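Local coordinates for delta toxin (Clostridium perfringens, PDB 2YGT), which is a haemolytic beta-pore-forming toxin that probably assembles on target membranes into a beta-barrel pore, like its leukocidin/hemolysin relatives, at residues S59-I64 / L281-H286; I29-S34 / D49-D54; S104-V109 / L233-G238; D55-E60 / Y128-G133. All blocks are in the same frame, centred on the assembly; numbering follows the deposited sequence.

All four contacts lie on the same side of the chain's centre. In one antiparallel sheet, strands 27-39, 45-54, 61-72, 224-235 and 107-112 follow one another; interaction 2 pairs the first two and interaction 3 the last two. Interaction 1 packs strand 61-72 against the end of strand 263-282 of a second sheet, its centre about 8 Å from the centres of both. Interaction 4 joins the loop linking strands 45-54 and 61-72 to the loop after strand 121-128. Along the chain interaction 2 comes first and interaction 3 falls within the span of interaction 1. Asp54 of interaction 2 and His286 of interaction 1 bind one zinc ion, tying the hairpin to the C-terminal part.

Interaction 1 of 4, residues S59-I64 / L281-H286; sequences SEMTTI and LDWEKH. With ZN (zinc ion), chain B.
Thr63 sets its hydroxyl over one face of the Trp283 indole, while Met61 packs against the same six-membered ring, and these three residues make up most of the contact where strand 61-72 of the seven-stranded sheet meets the turn after strand 263-282 of the eight-stranded one. Thr63 OG1 lies 2.9 Å from Trp283 CZ3, a very short approach to be read with caution at this resolution. Its rotation keeps OG1 beside the backbone N (chi1 -59°) and turns the methyl the other way, Thr63 CG2 lying 4.2 Å from Leu281 CD2. Met61 reaches the ring twice. Its CB is 3.9 Å from Trp283 CE3, and a bend at the end of the chain (chi3 -61°) brings CE back to 4.0 Å from that same Trp283 atom. The Met61 carbonyl O approaches obliquely, 3.7 Å from Trp283 CZ3. The indole nitrogen bonds Ser242 OG. After Trp283 the chain turns at Asp282, whose OD1 takes the amides of Glu284 and Lys285 in an Asx turn and motif, while OD2 forms a salt bridge with Lys285 NZ. His286 follows, its NE2 2.3 Å from the zinc ion that Asp54 also binds. No hydrogen bond crosses between 59-64 and 281-286, which adhere chiefly by packing against the six-membered ring of Trp283; the directional bonds lie within 281-286 or go to partners such as Ser242, strand 224-235 and the zinc ion.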
loop_
_atom_site.group_PDB
_atom_site.type_symbol
_atom_site.label_atom_id
_atom_site.label_comp_id
_atom_site.label_asym_id
_atom_site.label_seq_id
_atom_site.Cartn_x
_atom_site.Cartn_y
_atom_site.Cartn_z
ATOM N N SER A 59 -22.817 18.504 5.571
ATOM C CA SER A 59 -22.353 19.877 5.752
ATOM C C SER A 59 -21.093 20.183 4.940
ATOM O O SER A 59 -20.671 21.335 4.850
ATOM C CB SER A 59 -22.104 20.168 7.235
ATOM O OG SER A 59 -20.993 19.429 7.721
ATOM N N GLU A 60 -20.491 19.153 4.356
ATOM C CA GLU A 60 -19.293 19.351 3.547
ATOM C C GLU A 60 -19.164 18.325 2.422
ATOM O O GLU A 60 -20.018 17.453 2.265
ATOM C CB GLU A 60 -18.041 19.351 4.428
ATOM C CG GLU A 60 -17.940 18.176 5.382
ATOM C CD GLU A 60 -16.772 18.312 6.341
ATOM O OE1 GLU A 60 -16.055 19.333 6.265
ATOM O OE2 GLU A 60 -16.571 17.400 7.170
ATOM N N MET A 61 -18.097 18.451 1.637
ATOM C CA MET A 61 -17.845 17.558 0.509
ATOM C C MET A 61 -16.882 16.432 0.877
ATOM O O MET A 61 -15.878 16.655 1.551
ATOM C CB MET A 61 -17.296 18.345 -0.684
ATOM C CG MET A 61 -18.257 19.387 -1.235
ATOM S SD MET A 61 -17.663 20.127 -2.768
ATOM C CE MET A 61 -16.132 20.873 -2.214
ATOM N N THR A 62 -17.193 15.223 0.419
ATOM C CA THR A 62 -16.406 14.044 0.759
ATOM C C THR A 62 -15.937 13.306 -0.488
ATOM O O THR A 62 -16.735 12.986 -1.370
ATOM C CB THR A 62 -17.210 13.061 1.641
ATOM O OG1 THR A 62 -17.501 13.670 2.905
ATOM C CG2 THR A 62 -16.424 11.779 1.873
ATOM N N THR A 63 -14.637 13.036 -0.556
ATOM C CA THR A 63 -14.075 12.244 -1.643
ATOM C C THR A 63 -13.277 11.060 -1.104
ATOM O O THR A 63 -12.349 11.230 -0.314
ATOM C CB THR A 63 -13.175 13.087 -2.559
ATOM O OG1 THR A 63 -13.932 14.170 -3.111
ATOM C CG2 THR A 63 -12.633 12.232 -3.693
ATOM N N ILE A 64 -13.651 9.862 -1.536
ATOM C CA ILE A 64 -12.957 8.652 -1.126
ATOM C C ILE A 64 -11.907 8.294 -2.168
ATOM O O ILE A 64 -12.203 8.237 -3.359
ATOM C CB ILE A 64 -13.933 7.476 -0.962
ATOM C CG1 ILE A 64 -15.044 7.844 0.021
ATOM C CG2 ILE A 64 -13.194 6.236 -0.487
ATOM C CD1 ILE A 64 -16.171 6.830 0.084
ATOM N N LEU A 281 -6.944 17.303 -7.396
ATOM C CA LEU A 281 -8.363 16.990 -7.336
ATOM C C LEU A 281 -9.195 18.199 -7.747
ATOM O O LEU A 281 -9.084 19.276 -7.159
ATOM C CB LEU A 281 -8.769 16.539 -5.931
ATOM C CG LEU A 281 -8.501 15.088 -5.530
ATOM C CD1 LEU A 281 -7.015 14.838 -5.342
ATOM C CD2 LEU A 281 -9.258 14.752 -4.259
ATOM N N ASP A 282 -10.018 18.017 -8.770
ATOM C CA ASP A 282 -10.987 19.033 -9.140
ATOM C C ASP A 282 -12.344 18.611 -8.583
ATOM O O ASP A 282 -12.990 17.707 -9.112
ATOM C CB ASP A 282 -11.036 19.204 -10.660
ATOM C CG ASP A 282 -11.761 20.466 -11.080
ATOM O OD1 ASP A 282 -12.806 20.783 -10.472
ATOM O OD2 ASP A 282 -11.288 21.142 -12.018
ATOM N N TRP A 283 -12.758 19.258 -7.499
ATOM C CA TRP A 283 -13.986 18.887 -6.805
ATOM C C TRP A 283 -15.242 19.334 -7.550
ATOM O O TRP A 283 -16.345 18.891 -7.235
ATOM C CB TRP A 283 -13.993 19.455 -5.386
ATOM C CG TRP A 283 -12.884 18.940 -4.517
ATOM C CD1 TRP A 283 -11.550 19.198 -4.649
ATOM C CD2 TRP A 283 -13.014 18.092 -3.370
ATOM N NE1 TRP A 283 -10.841 18.560 -3.658
ATOM C CE2 TRP A 283 -11.720 17.872 -2.859
ATOM C CE3 TRP A 283 -14.103 17.493 -2.727
ATOM C CZ2 TRP A 283 -11.482 17.080 -1.739
ATOM C CZ3 TRP A 283 -13.866 16.707 -1.610
ATOM C CH2 TRP A 283 -12.568 16.508 -1.129
ATOM N N GLU A 284 -15.077 20.217 -8.530
ATOM C CA GLU A 284 -16.213 20.664 -9.332
ATOM C C GLU A 284 -16.446 19.717 -10.497
ATOM O O GLU A 284 -17.572 19.289 -10.748
ATOM C CB GLU A 284 -16.003 22.087 -9.851
ATOM C CG GLU A 284 -16.401 23.186 -8.875
ATOM C CD GLU A 284 -16.275 24.579 -9.480
ATOM O OE1 GLU A 284 -15.685 24.706 -10.575
ATOM O OE2 GLU A 284 -16.765 25.547 -8.859
ATOM N N LYS A 285 -15.369 19.385 -11.202
ATOM C CA LYS A 285 -15.459 18.510 -12.364
ATOM C C LYS A 285 -15.380 17.035 -11.980
ATOM O O LYS A 285 -15.525 16.162 -12.834
ATOM C CB LYS A 285 -14.353 18.842 -13.368
ATOM C CG LYS A 285 -14.367 20.277 -13.870
ATOM C CD LYS A 285 -13.203 20.534 -14.819
ATOM C CE LYS A 285 -13.111 22.006 -15.200
ATOM N NZ LYS A 285 -12.825 22.865 -14.016
ATOM N N HIS A 286 -15.156 16.765 -10.696
ATOM C CA HIS A 286 -15.005 15.394 -10.208
ATOM C C HIS A 286 -13.891 14.641 -10.933
ATOM O O HIS A 286 -14.108 13.544 -11.448
ATOM C CB HIS A 286 -16.314 14.612 -10.351
ATOM C CG HIS A 286 -17.509 15.323 -9.799
ATOM N ND1 HIS A 286 -18.603 15.645 -10.573
ATOM C CD2 HIS A 286 -17.785 15.772 -8.553
ATOM C CE1 HIS A 286 -19.503 16.261 -9.828
ATOM N NE2 HIS A 286 -19.030 16.350 -8.597
HETATM ZN ZN ZN B . -19.257 17.433 -6.593
#

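Interaction 2 of 4, residues I29-S34 / D49-D54; sequences IRKYSS and DASFVD. With ZN (zinc ion), chain B.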
loop_
_atom_site.group_PDB
_atom_site.type_symbol
_atom_site.label_atom_id
_atom_site.label_comp_id
_atom_site.label_asym_id
_atom_site.label_seq_id
_atom_site.Cartn_x
_atom_site.Cartn_y
_atom_site.Cartn_z
ATOM N N ILE A 29 -28.314 10.946 -3.173
ATOM C CA ILE A 29 -26.964 11.473 -3.340
ATOM C C ILE A 29 -26.315 10.880 -4.590
ATOM O O ILE A 29 -26.776 9.869 -5.121
ATOM C CB ILE A 29 -26.078 11.175 -2.114
ATOM C CG1 ILE A 29 -25.689 9.695 -2.079
ATOM C CG2 ILE A 29 -26.783 11.595 -0.827
ATOM C CD1 ILE A 29 -24.826 9.325 -0.898
ATOM N N ARG A 30 -25.244 11.508 -5.061
ATOM C CA ARG A 30 -24.578 11.045 -6.272
ATOM C C ARG A 30 -23.097 10.771 -6.036
ATOM O O ARG A 30 -22.467 11.404 -5.190
ATOM C CB ARG A 30 -24.762 12.058 -7.404
ATOM C CG ARG A 30 -26.217 12.427 -7.647
ATOM C CD ARG A 30 -26.442 12.961 -9.051
ATOM N NE ARG A 30 -27.865 13.005 -9.379
ATOM C CZ ARG A 30 -28.346 13.152 -10.610
ATOM N NH1 ARG A 30 -27.519 13.265 -11.641
ATOM N NH2 ARG A 30 -29.656 13.179 -10.813
ATOM N N LYS A 31 -22.552 9.821 -6.788
ATOM C CA LYS A 31 -21.142 9.465 -6.676
ATOM C C LYS A 31 -20.465 9.492 -8.040
ATOM O O LYS A 31 -20.896 8.807 -8.968
ATOM C CB LYS A 31 -20.984 8.080 -6.047
ATOM C CG LYS A 31 -19.536 7.657 -5.864
ATOM C CD LYS A 31 -19.425 6.214 -5.402
ATOM C CE LYS A 31 -19.698 5.244 -6.538
ATOM N NZ LYS A 31 -19.447 3.838 -6.130
ATOM N N TYR A 32 -19.407 10.289 -8.156
ATOM C CA TYR A 32 -18.666 10.407 -9.406
ATOM C C TYR A 32 -17.299 9.750 -9.278
ATOM O O TYR A 32 -16.555 10.029 -8.339
ATOM C CB TYR A 32 -18.505 11.880 -9.797
ATOM C CG TYR A 32 -19.818 12.614 -9.947
ATOM C CD1 TYR A 32 -20.487 12.639 -11.164
ATOM C CD2 TYR A 32 -20.391 13.275 -8.868
ATOM C CE1 TYR A 32 -21.694 13.309 -11.305
ATOM C CE2 TYR A 32 -21.595 13.946 -8.998
ATOM C CZ TYR A 32 -22.243 13.960 -10.218
ATOM O OH TYR A 32 -23.440 14.626 -10.345
ATOM N N SER A 33 -16.978 8.878 -10.228
ATOM C CA SER A 33 -15.704 8.167 -10.219
ATOM C C SER A 33 -14.665 8.781 -11.157
ATOM O O SER A 33 -14.992 9.255 -12.246
ATOM C CB SER A 33 -15.914 6.691 -10.568
ATOM O OG SER A 33 -16.611 6.020 -9.529
ATOM N N SER A 34 -13.409 8.769 -10.725
ATOM C CA SER A 34 -12.313 9.238 -11.561
ATOM C C SER A 34 -11.073 8.383 -11.318
ATOM O O SER A 34 -10.713 8.106 -10.173
ATOM C CB SER A 34 -12.020 10.715 -11.282
ATOM O OG SER A 34 -11.096 11.238 -12.213
ATOM N N ASP A 49 -8.067 5.775 -7.568
ATOM C CA ASP A 49 -9.489 5.800 -7.870
ATOM C C ASP A 49 -10.158 6.760 -6.904
ATOM O O ASP A 49 -10.232 6.496 -5.704
ATOM C CB ASP A 49 -10.106 4.406 -7.731
ATOM C CG ASP A 49 -9.500 3.400 -8.690
ATOM O OD1 ASP A 49 -9.208 3.774 -9.847
ATOM O OD2 ASP A 49 -9.321 2.230 -8.290
ATOM N N ALA A 50 -10.630 7.885 -7.422
ATOM C CA ALA A 50 -11.334 8.853 -6.596
ATOM C C ALA A 50 -12.844 8.719 -6.764
ATOM O O ALA A 50 -13.357 8.684 -7.882
ATOM C CB ALA A 50 -10.883 10.263 -6.935
ATOM N N SER A 51 -13.553 8.637 -5.645
ATOM C CA SER A 51 -15.005 8.653 -5.670
ATOM C C SER A 51 -15.511 9.929 -5.022
ATOM O O SER A 51 -15.551 10.032 -3.795
ATOM C CB SER A 51 -15.578 7.437 -4.946
ATOM O OG SER A 51 -15.375 6.262 -5.703
ATOM N N PHE A 52 -15.879 10.900 -5.852
ATOM C CA PHE A 52 -16.436 12.158 -5.372
ATOM C C PHE A 52 -17.896 11.963 -4.989
ATOM O O PHE A 52 -18.727 11.607 -5.826
ATOM C CB PHE A 52 -16.331 13.246 -6.448
ATOM C CG PHE A 52 -14.919 13.624 -6.805
ATOM C CD1 PHE A 52 -14.223 12.915 -7.772
ATOM C CD2 PHE A 52 -14.294 14.695 -6.188
ATOM C CE1 PHE A 52 -12.926 13.259 -8.108
ATOM C CE2 PHE A 52 -12.998 15.047 -6.520
ATOM C CZ PHE A 52 -12.311 14.325 -7.481
ATOM N N VAL A 53 -18.215 12.190 -3.722
ATOM C CA VAL A 53 -19.593 12.073 -3.276
ATOM C C VAL A 53 -20.265 13.436 -3.244
ATOM O O VAL A 53 -19.739 14.380 -2.656
ATOM C CB VAL A 53 -19.691 11.433 -1.883
ATOM C CG1 VAL A 53 -21.145 11.356 -1.446
ATOM C CG2 VAL A 53 -19.051 10.051 -1.881
ATOM N N ASP A 54 -21.421 13.535 -3.895
ATOM C CA ASP A 54 -22.256 14.729 -3.812
ATOM C C ASP A 54 -23.464 14.461 -2.925
ATOM O O ASP A 54 -24.397 13.757 -3.312
ATOM C CB ASP A 54 -22.681 15.209 -5.202
ATOM C CG ASP A 54 -21.598 16.011 -5.887
ATOM O OD1 ASP A 54 -20.492 16.086 -5.317
ATOM O OD2 ASP A 54 -21.847 16.564 -6.979
HETATM ZN ZN ZN B . -19.257 17.433 -6.593
#
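Tyr32 and Asp54 stand on one face of a beta ladder, diagonal to each other across the strands, and their side chains cross at about a right angle with ring and carboxylate planes 66° apart. Tyr32 CG is anti to the carbonyl carbon (chi1 -58°), and on this face Tyr32 CE2 comes within 3.3 Å of Asp54 OD2, approaching obliquely. The carboxylate grips the zinc ion unequally, Asp54 OD1 at 2.2 Å and OD2 at a longer 2.8 Å; His286 NE2 is the other protein ligand, and its ring stacks on that of Tyr32, so the tyrosine flanks both ligands. Phe52 shares this face. Its ring turns an edge to the Tyr32 carbonyl, with Phe52 CD1 3.8 Å from Tyr32 O, and its CE1 meets Ser34 CB at 4.2 Å. Ser34 OG is hydrogen-bonded to Ile288 N of strand 287-291. The opposite face carries Lys31, Ser33, Ser51 and Val53; there Lys31 CG and CD lie near the Ser51 side chain, Lys31 CD 4.1 Å from Ser51 OG. Beneath the side chains, six backbone hydrogen bonds join the hydrogen-bonded pairs Arg30-Asp54, Tyr32-Phe52 and Ser34-Ala50, and CA-H...O contacts fill the steps between them. The strands run antiparallel at 158°. This hairpin sits inside the sheet: strand 19-24 pairs with the far edge of strand 27-39, and strand 61-72 with the far edge of strand 45-54.

Interaction 3 of 4, residues S104-V109 / L233-G238; sequences SSVKIV and LTAPNG
Lys107 and Thr234 form an antiparallel hydrogen-bonded pair where strand 107-112, the outermost on its side of the seven-stranded sheet, begins alongside the end of strand 224-235; Ile108 and Leu233 follow as a non-hydrogen-bonded pair. Two backbone bonds close the first pair, Thr234 N to Lys107 O at 2.8 Å and Lys107 N to Thr234 O at 3.0 Å. The same two carbonyls also receive CA-H...O contacts, from Leu233 and Val106 respectively. The two short segments run antiparallel with their directions 132° apart. Around the ladder, Thr234 carries much of the side-chain contact. Its OG1 stands between the backbone N and the carbonyl carbon (chi1 60°), near Lys107 CB, while its methyl meets both branches of Val109, which crosses it at about a right angle; Thr234 CG2 is 3.8 Å from Val109 CG1 and equally far from CG2. The apolar side of the pairing is built from Val106, Ile108, Leu233 and Ala235. With CG1 anti to the backbone N (chi1 177°), Val106 sends CG1 to 4.0 Å from Leu233 CD2, and its CG2 rests at the same distance from Ala235 CB. The Val106 carbonyl is held by Asn99 ND2, and Leu233 and Ala235 pair onward with Thr63 and Met61 of strand 61-72. Beyond the ladder the Pro236 ring packs directly on Ser104 and Ser105, Pro236 CD 3.3 Å from Ser105 O. A water adds a polar bridge here, donating to Ser105 O and hydrogen-bonding Thr234 OG1, whereas Val106, Ile108, Leu233 and Ala235 keep the other side apolar and buried.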
loop_
_atom_site.group_PDB
_atom_site.type_symbol
_atom_site.label_atom_id
_atom_site.label_comp_id
_atom_site.label_asym_id
_atom_site.label_seq_id
_atom_site.Cartn_x
_atom_site.Cartn_y
_atom_site.Cartn_z
ATOM N N SER A 104 -6.376 25.180 2.969
ATOM C CA SER A 104 -7.715 25.433 2.454
ATOM C C SER A 104 -8.733 24.584 3.207
ATOM O O SER A 104 -9.855 24.380 2.742
ATOM C CB SER A 104 -7.782 25.128 0.958
ATOM O OG SER A 104 -6.833 25.894 0.239
ATOM N N SER A 105 -8.322 24.094 4.372
ATOM C CA SER A 105 -9.153 23.241 5.219
ATOM C C SER A 105 -9.697 21.994 4.504
ATOM O O SER A 105 -10.805 21.533 4.789
ATOM C CB SER A 105 -10.277 24.044 5.882
ATOM O OG SER A 105 -11.036 24.756 4.930
ATOM N N VAL A 106 -8.907 21.455 3.581
ATOM C CA VAL A 106 -9.149 20.123 3.047
ATOM C C VAL A 106 -8.483 19.151 4.007
ATOM O O VAL A 106 -7.337 19.359 4.396
ATOM C CB VAL A 106 -8.542 19.961 1.644
ATOM C CG1 VAL A 106 -8.730 18.531 1.134
ATOM C CG2 VAL A 106 -9.154 20.968 0.688
ATOM N N LYS A 107 -9.196 18.101 4.400
ATOM C CA LYS A 107 -8.694 17.202 5.434
ATOM C C LYS A 107 -8.796 15.722 5.082
ATOM O O LYS A 107 -9.770 15.280 4.475
ATOM C CB LYS A 107 -9.440 17.437 6.749
ATOM C CG LYS A 107 -9.243 18.808 7.361
ATOM C CD LYS A 107 -10.223 19.032 8.501
ATOM C CE LYS A 107 -10.083 20.425 9.096
ATOM N NZ LYS A 107 -11.088 20.665 10.172
ATOM N N ILE A 108 -7.780 14.963 5.481
ATOM C CA ILE A 108 -7.889 13.511 5.528
ATOM C C ILE A 108 -8.576 13.167 6.843
ATOM O O ILE A 108 -8.015 13.397 7.912
ATOM C CB ILE A 108 -6.509 12.832 5.496
ATOM C CG1 ILE A 108 -5.715 13.276 4.262
ATOM C CG2 ILE A 108 -6.660 11.317 5.521
ATOM C CD1 ILE A 108 -4.341 12.641 4.157
ATOM N N VAL A 109 -9.789 12.634 6.777
ATOM C CA VAL A 109 -10.548 12.382 8.000
ATOM C C VAL A 109 -10.592 10.910 8.411
ATOM O O VAL A 109 -11.049 10.579 9.505
ATOM C CB VAL A 109 -11.977 12.957 7.913
ATOM C CG1 VAL A 109 -11.922 14.466 7.699
ATOM C CG2 VAL A 109 -12.758 12.271 6.803
ATOM N N LEU A 233 -11.104 12.191 2.083
ATOM C CA LEU A 233 -10.879 13.627 2.202
ATOM C C LEU A 233 -12.191 14.395 2.312
ATOM O O LEU A 233 -13.187 14.041 1.678
ATOM C CB LEU A 233 -10.081 14.161 1.008
ATOM C CG LEU A 233 -8.567 13.939 0.971
ATOM C CD1 LEU A 233 -8.247 12.480 0.731
ATOM C CD2 LEU A 233 -7.949 14.797 -0.117
ATOM N N THR A 234 -12.185 15.444 3.125
ATOM C CA THR A 234 -13.301 16.376 3.164
ATOM C C THR A 234 -12.838 17.754 2.714
ATOM O O THR A 234 -11.645 18.066 2.747
ATOM C CB THR A 234 -13.926 16.487 4.571
ATOM O OG1 THR A 234 -12.938 16.939 5.506
ATOM C CG2 THR A 234 -14.488 15.141 5.021
ATOM N N ALA A 235 -13.787 18.579 2.293
ATOM C CA ALA A 235 -13.473 19.928 1.851
ATOM C C ALA A 235 -14.702 20.814 2.000
ATOM O O ALA A 235 -15.825 20.358 1.779
ATOM C CB ALA A 235 -12.992 19.910 0.403
ATOM N N PRO A 236 -14.496 22.081 2.396
ATOM C CA PRO A 236 -15.593 23.049 2.501
ATOM C C PRO A 236 -16.407 23.072 1.213
ATOM O O PRO A 236 -15.846 22.887 0.134
ATOM C CB PRO A 236 -14.865 24.379 2.704
ATOM C CG PRO A 236 -13.587 23.997 3.372
ATOM C CD PRO A 236 -13.201 22.668 2.780
ATOM N N ASN A 237 -17.712 23.294 1.335
ATOM C CA ASN A 237 -18.634 23.169 0.207
ATOM C C ASN A 237 -18.192 23.813 -1.108
ATOM O O ASN A 237 -18.447 23.271 -2.184
ATOM C CB ASN A 237 -20.031 23.668 0.593
ATOM C CG ASN A 237 -20.862 22.598 1.271
ATOM O OD1 ASN A 237 -20.590 21.405 1.134
ATOM N ND2 ASN A 237 -21.886 23.019 2.005
ATOM N N GLY A 238 -17.532 24.962 -1.027
ATOM C CA GLY A 238 -17.177 25.699 -2.227
ATOM C C GLY A 238 -15.864 25.326 -2.897
ATOM O O GLY A 238 -15.553 25.836 -3.975
HETATM O O HOH W 1 -13.093 19.867 5.325
#

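Interaction 4 of 4, residues D55-E60 / Y128-G133; sequences DKFSSE and YSIGGG
A type I turn from Asp55 to Ser58 meets a type II turn from Ser129 to Gly132, with the CA atoms of Ser58 and Gly131 only 4.0 Å apart. The Asp55 carboxylate bridges the two. Its CG is anti to the backbone N (chi1 178°), and OD2 takes two bonds from the other loop: Gly131 N, 2.7 Å from Asp55 OD2, uses the syn lone pair in a nearly straight bond (171°), and Tyr128 OH, 2.6 Å from the same oxygen, donates on the anti side. The phenol ring meets this oxygen at its edge, its plane 78° from that of the carboxylate. OD1 works within its own loop, accepting from Phe57 N from above the carboxylate plane; this is an Asx turn laid over the type I turn. Three donors on one carboxylate would be expected to stabilise its charged form. On the partner side, Gly132 and Gly133 both face Ser129 in a G1 beta bulge, which belongs to the tight connection between strands 121-128 and 134-137. Gly131 and Gly132 both have positive phi, where a CB would be jammed against the preceding carbonyl O, and at Gly132 also close to Ser58 OG. Beside the carboxylate, Phe57 and Ile130 lie side by side pointing the same way, Phe57 CD2 3.8 Å from Ile130 CG2, and Ile29 of strand 27-39 also touches the isoleucine. Ser58 CA makes a CA-H...O contact with Gly131 O. Water links the rest: one molecule donates to both Tyr128 OH and Glu60 O, and another donates to Gly131 O while bonding Ser59 OG.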
loop_
_atom_site.group_PDB
_atom_site.type_symbol
_atom_site.label_atom_id
_atom_site.label_comp_id
_atom_site.label_asym_id
_atom_site.label_seq_id
_atom_site.Cartn_x
_atom_site.Cartn_y
_atom_site.Cartn_z
ATOM N N ASP A 55 -23.426 15.030 -1.728
ATOM C CA ASP A 55 -24.426 14.768 -0.707
ATOM C C ASP A 55 -24.900 16.092 -0.122
ATOM O O ASP A 55 -24.252 16.660 0.756
ATOM C CB ASP A 55 -23.821 13.878 0.384
ATOM C CG ASP A 55 -24.788 13.588 1.509
ATOM O OD1 ASP A 55 -25.925 14.098 1.465
ATOM O OD2 ASP A 55 -24.411 12.847 2.442
ATOM N N LYS A 56 -26.030 16.582 -0.624
ATOM C CA LYS A 56 -26.563 17.881 -0.216
ATOM C C LYS A 56 -26.953 17.918 1.257
ATOM O O LYS A 56 -27.132 18.992 1.831
ATOM C CB LYS A 56 -27.773 18.257 -1.075
ATOM C CG LYS A 56 -27.435 18.574 -2.521
ATOM C CD LYS A 56 -28.690 18.612 -3.376
ATOM C CE LYS A 56 -28.365 18.948 -4.818
ATOM N NZ LYS A 56 -29.560 18.818 -5.693
ATOM N N PHE A 57 -27.084 16.741 1.861
ATOM C CA PHE A 57 -27.503 16.637 3.255
ATOM C C PHE A 57 -26.306 16.604 4.201
ATOM O O PHE A 57 -26.460 16.591 5.421
ATOM C CB PHE A 57 -28.392 15.406 3.447
ATOM C CG PHE A 57 -29.480 15.287 2.419
ATOM C CD1 PHE A 57 -30.667 15.988 2.563
ATOM C CD2 PHE A 57 -29.311 14.490 1.300
ATOM C CE1 PHE A 57 -31.670 15.888 1.615
ATOM C CE2 PHE A 57 -30.309 14.384 0.348
ATOM C CZ PHE A 57 -31.489 15.084 0.504
ATOM N N SER A 58 -25.111 16.600 3.625
ATOM C CA SER A 58 -23.886 16.666 4.408
ATOM C C SER A 58 -23.392 18.103 4.441
ATOM O O SER A 58 -23.527 18.834 3.459
ATOM C CB SER A 58 -22.815 15.758 3.807
ATOM O OG SER A 58 -21.555 16.013 4.389
ATOM N N SER A 59 -22.817 18.504 5.571
ATOM C CA SER A 59 -22.353 19.877 5.752
ATOM C C SER A 59 -21.093 20.183 4.940
ATOM O O SER A 59 -20.671 21.335 4.850
ATOM C CB SER A 59 -22.104 20.168 7.235
ATOM O OG SER A 59 -20.993 19.429 7.721
ATOM N N GLU A 60 -20.491 19.153 4.356
ATOM C CA GLU A 60 -19.293 19.351 3.547
ATOM C C GLU A 60 -19.164 18.325 2.422
ATOM O O GLU A 60 -20.018 17.453 2.265
ATOM C CB GLU A 60 -18.041 19.351 4.428
ATOM C CG GLU A 60 -17.940 18.176 5.382
ATOM C CD GLU A 60 -16.772 18.312 6.341
ATOM O OE1 GLU A 60 -16.055 19.333 6.265
ATOM O OE2 GLU A 60 -16.571 17.400 7.170
ATOM N N TYR A 128 -19.718 5.110 3.590
ATOM C CA TYR A 128 -20.231 6.466 3.732
ATOM C C TYR A 128 -21.740 6.455 3.977
ATOM O O TYR A 128 -22.478 5.696 3.350
ATOM C CB TYR A 128 -19.905 7.287 2.480
ATOM C CG TYR A 128 -20.411 8.717 2.518
ATOM C CD1 TYR A 128 -21.683 9.040 2.060
ATOM C CD2 TYR A 128 -19.615 9.743 3.013
ATOM C CE1 TYR A 128 -22.145 10.346 2.096
ATOM C CE2 TYR A 128 -20.067 11.051 3.054
ATOM C CZ TYR A 128 -21.331 11.347 2.594
ATOM O OH TYR A 128 -21.786 12.645 2.633
ATOM N N SER A 129 -22.188 7.298 4.900
ATOM C CA SER A 129 -23.613 7.450 5.170
ATOM C C SER A 129 -24.065 8.847 4.778
ATOM O O SER A 129 -23.325 9.815 4.957
ATOM C CB SER A 129 -23.912 7.209 6.650
ATOM O OG SER A 129 -23.631 5.869 7.019
ATOM N N ILE A 130 -25.274 8.946 4.235
ATOM C CA ILE A 130 -25.851 10.240 3.900
ATOM C C ILE A 130 -25.803 11.136 5.129
ATOM O O ILE A 130 -26.240 10.741 6.209
ATOM C CB ILE A 130 -27.307 10.099 3.418
ATOM C CG1 ILE A 130 -27.374 9.170 2.203
ATOM C CG2 ILE A 130 -27.896 11.462 3.086
ATOM C CD1 ILE A 130 -28.777 8.915 1.702
ATOM N N GLY A 131 -25.260 12.336 4.966
ATOM C CA GLY A 131 -25.072 13.243 6.083
ATOM C C GLY A 131 -23.602 13.501 6.355
ATOM O O GLY A 131 -23.247 14.504 6.972
ATOM N N GLY A 132 -22.746 12.590 5.901
ATOM C CA GLY A 132 -21.310 12.768 6.024
ATOM C C GLY A 132 -20.587 11.684 6.805
ATOM O O GLY A 132 -19.364 11.570 6.727
ATOM N N GLY A 133 -21.336 10.883 7.556
ATOM C CA GLY A 133 -20.741 9.851 8.386
ATOM C C GLY A 133 -19.795 8.911 7.657
ATOM O O GLY A 133 -20.044 8.524 6.514
HETATM O O HOH W 2 -21.405 16.255 7.642
HETATM O O HOH W 3 -20.005 14.533 2.325
#